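Local coordinates for HutD family protein (Pseudomonas aeruginosa, PDB 1YLL) that is of unknown function but belongs to the HutD family of the cupin clan, a group named for the histidine-utilisation genes, at residues Gln62-Val67 with Phe111-Ala116. Sequence-based numbering, arbitrary orientation.
Sequences QRIISV and FNLIYA
Arg-63 and Asn-112 meet on one face of an antiparallel strand pair, where the guanidinium NH2 donates to Asn-112 OD1 at 2.9 Å. OD1 lies close to the guanidinium plane, yet the donor sits 69° out of the amide's carbonyl plane, well away from a lone pair, which argues for a bond of modest directionality. A water adds a second link: it accepts from Arg-63 NE at 2.8 Å and lies within hydrogen-bonding distance of Asn-112 OD1. The bend at chi3 (58°) turns the guanidinium along the strands, toward Asn-112, with Ile-114 CD1 over one of its faces, 3.8 Å from NE. Asn-112 OD1 is further hemmed in by Ile-65 CD1 at 3.1 Å, so this polar face is tightly packed although hydrated.

Six backbone hydrogen bonds, from the Gln-62/Tyr-115, Ile-64/Leu-113 and Ser-66/Phe-111 pairs, fix the register. On the face these residues share, the Ile-64/Leu-113 pair is looser, its CD1 atoms 4.3 Å apart. A second water bridges Phe-111 O and Ser-66 OG. The close part is Gln-62/Tyr-115, with Gln-62 CG 3.5 Å from Tyr-115 CE2. Gln-62, the one partly exposed residue here, lays CB over the Tyr-115 ring, 4.0 Å from its centroid, in a CH-pi contact. In this cupin-type fold, then, a buried arginine, an amide oxygen and water form a polar cluster on one face, whereas the other meets strand 120-129, through apolar contacts of Ile-64 and Leu-113 with Leu-124 and the Ser-66 OG to Trp-126 NE1 hydrogen bond, and meets the second subunit through its Leu-177.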
ATOM      1  N   GLN D  62     -24.110  -7.961  25.607  1.00 13.10           N
ATOM      2  CA  GLN D  62     -22.889  -7.525  26.299  1.00 13.09           C
ATOM      3  C   GLN D  62     -22.593  -6.136  25.708  1.00 11.40           C
ATOM      4  O   GLN D  62     -22.740  -5.921  24.526  1.00 12.06           O
ATOM      5  CB  GLN D  62     -21.713  -8.443  25.953  1.00 13.75           C
ATOM      6  CG  GLN D  62     -20.372  -7.938  26.464  1.00 14.61           C
ATOM      7  CD  GLN D  62     -20.337  -7.904  27.969  1.00 18.63           C
ATOM      8  OE1 GLN D  62     -20.044  -6.875  28.594  1.00 15.70           O
ATOM      9  NE2 GLN D  62     -20.620  -9.039  28.566  1.00 15.49           N
ATOM     10  N   ARG D  63     -22.178  -5.215  26.548  1.00 11.81           N
ATOM     11  CA  ARG D  63     -21.862  -3.869  26.066  1.00 11.56           C
ATOM     12  C   ARG D  63     -20.437  -3.505  26.425  1.00 11.16           C
ATOM     13  O   ARG D  63     -19.903  -3.909  27.461  1.00 10.42           O
ATOM     14  CB  ARG D  63     -22.808  -2.834  26.708  1.00 12.46           C
ATOM     15  CG  ARG D  63     -24.300  -3.027  26.388  1.00 11.07           C
ATOM     16  CD  ARG D  63     -25.123  -1.786  26.781  1.00 13.12           C
ATOM     17  NE  ARG D  63     -24.639  -0.579  26.096  1.00 14.63           N
ATOM     18  CZ  ARG D  63     -25.264   0.597  26.130  1.00 19.83           C
ATOM     19  NH1 ARG D  63     -26.391   0.727  26.813  1.00 18.64           N
ATOM     20  NH2 ARG D  63     -24.770   1.651  25.469  1.00 18.96           N
ATOM     21  N   ILE D  64     -19.810  -2.729  25.541  1.00 11.22           N
ATOM     22  CA  ILE D  64     -18.483  -2.183  25.849  1.00 12.92           C
ATOM     23  C   ILE D  64     -18.629  -0.722  25.406  1.00 11.63           C
ATOM     24  O   ILE D  64     -18.925  -0.443  24.240  1.00 13.14           O
ATOM     25  CB  ILE D  64     -17.354  -2.824  25.056  1.00 12.59           C
ATOM     26  CG1 ILE D  64     -17.367  -4.349  25.246  1.00 13.87           C
ATOM     27  CG2 ILE D  64     -16.015  -2.263  25.553  1.00 13.88           C
ATOM     28  CD1 ILE D  64     -16.103  -5.025  24.646  1.00 13.99           C
ATOM     29  N   ILE D  65     -18.403   0.210  26.328  1.00 11.34           N
ATOM     30  CA  ILE D  65     -18.552   1.619  25.993  1.00 11.84           C
ATOM     31  C   ILE D  65     -17.238   2.341  26.247  1.00 11.64           C
ATOM     32  O   ILE D  65     -16.478   1.962  27.133  1.00 12.21           O
ATOM     33  CB  ILE D  65     -19.657   2.247  26.890  1.00 11.72           C
ATOM     34  CG1 ILE D  65     -19.962   3.671  26.449  1.00 15.62           C
ATOM     35  CG2 ILE D  65     -19.227   2.196  28.358  1.00 15.01           C
ATOM     36  CD1 ILE D  65     -21.345   4.079  26.859  1.00 17.37           C
ATOM     37  N   SER D  66     -16.976   3.360  25.436  1.00 11.55           N
ATOM     38  CA  SER D  66     -15.781   4.179  25.585  1.00 11.03           C
ATOM     39  C   SER D  66     -16.128   5.659  25.402  1.00 11.69           C
ATOM     40  O   SER D  66     -16.841   6.006  24.487  1.00 12.98           O
ATOM     41  CB  SER D  66     -14.716   3.856  24.518  1.00 11.78           C
ATOM     42  OG  SER D  66     -14.243   2.528  24.565  1.00 15.67           O
ATOM     43  N   VAL D  67     -15.646   6.523  26.290  1.00 13.00           N
ATOM     44  CA  VAL D  67     -15.855   7.942  26.070  1.00 12.05           C
ATOM     45  C   VAL D  67     -14.950   8.379  24.901  1.00 13.15           C
ATOM     46  O   VAL D  67     -13.814   7.899  24.789  1.00 13.97           O
ATOM     47  CB  VAL D  67     -15.454   8.780  27.305  1.00 14.86           C
ATOM     48  CG1 VAL D  67     -15.359  10.278  26.914  1.00 15.59           C
ATOM     49  CG2 VAL D  67     -16.484   8.574  28.415  1.00 15.09           C
ATOM     50  N   PHE D 111     -18.495   5.907  22.249  1.00 12.29           N
ATOM     51  CA  PHE D 111     -18.407   4.911  21.192  1.00 13.45           C
ATOM     52  C   PHE D 111     -18.896   3.622  21.868  1.00 10.74           C
ATOM     53  O   PHE D 111     -18.392   3.249  22.936  1.00 10.76           O
ATOM     54  CB  PHE D 111     -16.938   4.833  20.790  1.00 14.37           C
ATOM     55  CG  PHE D 111     -16.632   3.782  19.782  1.00 14.83           C
ATOM     56  CD1 PHE D 111     -17.116   3.891  18.464  1.00 17.24           C
ATOM     57  CD2 PHE D 111     -15.842   2.701  20.120  1.00 15.28           C
ATOM     58  CE1 PHE D 111     -16.807   2.919  17.522  1.00 18.73           C
ATOM     59  CE2 PHE D 111     -15.525   1.723  19.168  1.00 15.79           C
ATOM     60  CZ  PHE D 111     -16.012   1.835  17.878  1.00 15.17           C
ATOM     61  N   ASN D 112     -19.855   2.942  21.230  1.00  9.49           N
ATOM     62  CA  ASN D 112     -20.486   1.782  21.853  1.00 11.54           C
ATOM     63  C   ASN D 112     -20.471   0.553  21.000  1.00 12.27           C
ATOM     64  O   ASN D 112     -20.840   0.645  19.849  1.00 12.76           O
ATOM     65  CB  ASN D 112     -21.979   2.080  22.079  1.00 15.98           C
ATOM     66  CG  ASN D 112     -22.256   2.871  23.339  1.00 22.22           C
ATOM     67  OD1 ASN D 112     -22.106   2.360  24.446  1.00 25.39           O
ATOM     68  ND2 ASN D 112     -22.677   4.120  23.173  1.00 27.00           N
ATOM     69  N   LEU D 113     -20.091  -0.596  21.579  1.00 10.55           N
ATOM     70  CA  LEU D 113     -20.208  -1.874  20.861  1.00 10.94           C
ATOM     71  C   LEU D 113     -21.262  -2.619  21.685  1.00 11.20           C
ATOM     72  O   LEU D 113     -21.143  -2.662  22.888  1.00 10.79           O
ATOM     73  CB  LEU D 113     -18.916  -2.701  20.977  1.00 11.95           C
ATOM     74  CG  LEU D 113     -18.573  -3.868  20.025  1.00 22.39           C
ATOM     75  CD1 LEU D 113     -17.915  -4.986  20.770  1.00 17.12           C
ATOM     76  CD2 LEU D 113     -19.735  -4.337  19.194  1.00 18.74           C
ATOM     77  N   ILE D 114     -22.302  -3.147  21.044  1.00 10.66           N
ATOM     78  CA  ILE D 114     -23.292  -3.949  21.766  1.00  9.76           C
ATOM     79  C   ILE D 114     -23.372  -5.240  20.961  1.00 11.05           C
ATOM     80  O   ILE D 114     -23.564  -5.178  19.754  1.00 13.13           O
ATOM     81  CB  ILE D 114     -24.654  -3.235  21.778  1.00 12.11           C
ATOM     82  CG1 ILE D 114     -24.481  -1.858  22.440  1.00 12.85           C
ATOM     83  CG2 ILE D 114     -25.739  -4.092  22.512  1.00 14.35           C
ATOM     84  CD1 ILE D 114     -25.753  -1.043  22.505  1.00 17.11           C
ATOM     85  N   TYR D 115     -23.235  -6.391  21.622  1.00 11.32           N
ATOM     86  CA  TYR D 115     -23.305  -7.635  20.873  1.00 10.36           C
ATOM     87  C   TYR D 115     -23.876  -8.775  21.710  1.00 11.93           C
ATOM     88  O   TYR D 115     -23.868  -8.732  22.941  1.00 12.65           O
ATOM     89  CB  TYR D 115     -21.925  -8.026  20.338  1.00 12.95           C
ATOM     90  CG  TYR D 115     -20.942  -8.490  21.376  1.00 12.71           C
ATOM     91  CD1 TYR D 115     -20.723  -9.850  21.624  1.00  9.34           C
ATOM     92  CD2 TYR D 115     -20.222  -7.570  22.132  1.00 11.93           C
ATOM     93  CE1 TYR D 115     -19.808 -10.273  22.591  1.00 12.39           C
ATOM     94  CE2 TYR D 115     -19.299  -7.980  23.105  1.00 14.69           C
ATOM     95  CZ  TYR D 115     -19.094  -9.338  23.332  1.00 13.06           C
ATOM     96  OH  TYR D 115     -18.216  -9.724  24.311  1.00 14.91           O
ATOM     97  N   ALA D 116     -24.387  -9.779  21.001  1.00 14.16           N
ATOM     98  CA  ALA D 116     -24.989 -10.968  21.606  1.00 13.50           C
ATOM     99  C   ALA D 116     -23.854 -11.991  21.832  1.00 12.44           C
ATOM    100  O   ALA D 116     -23.409 -12.648  20.894  1.00 13.17           O
ATOM    101  CB  ALA D 116     -26.034 -11.510  20.638  1.00 14.33           C
TER
HETATM  102  O   HOH W   1     -22.239  -0.305  24.652  1.00 17.45           O
HETATM  103  O   HOH W   2     -16.442   1.064  23.211  1.00 12.79           O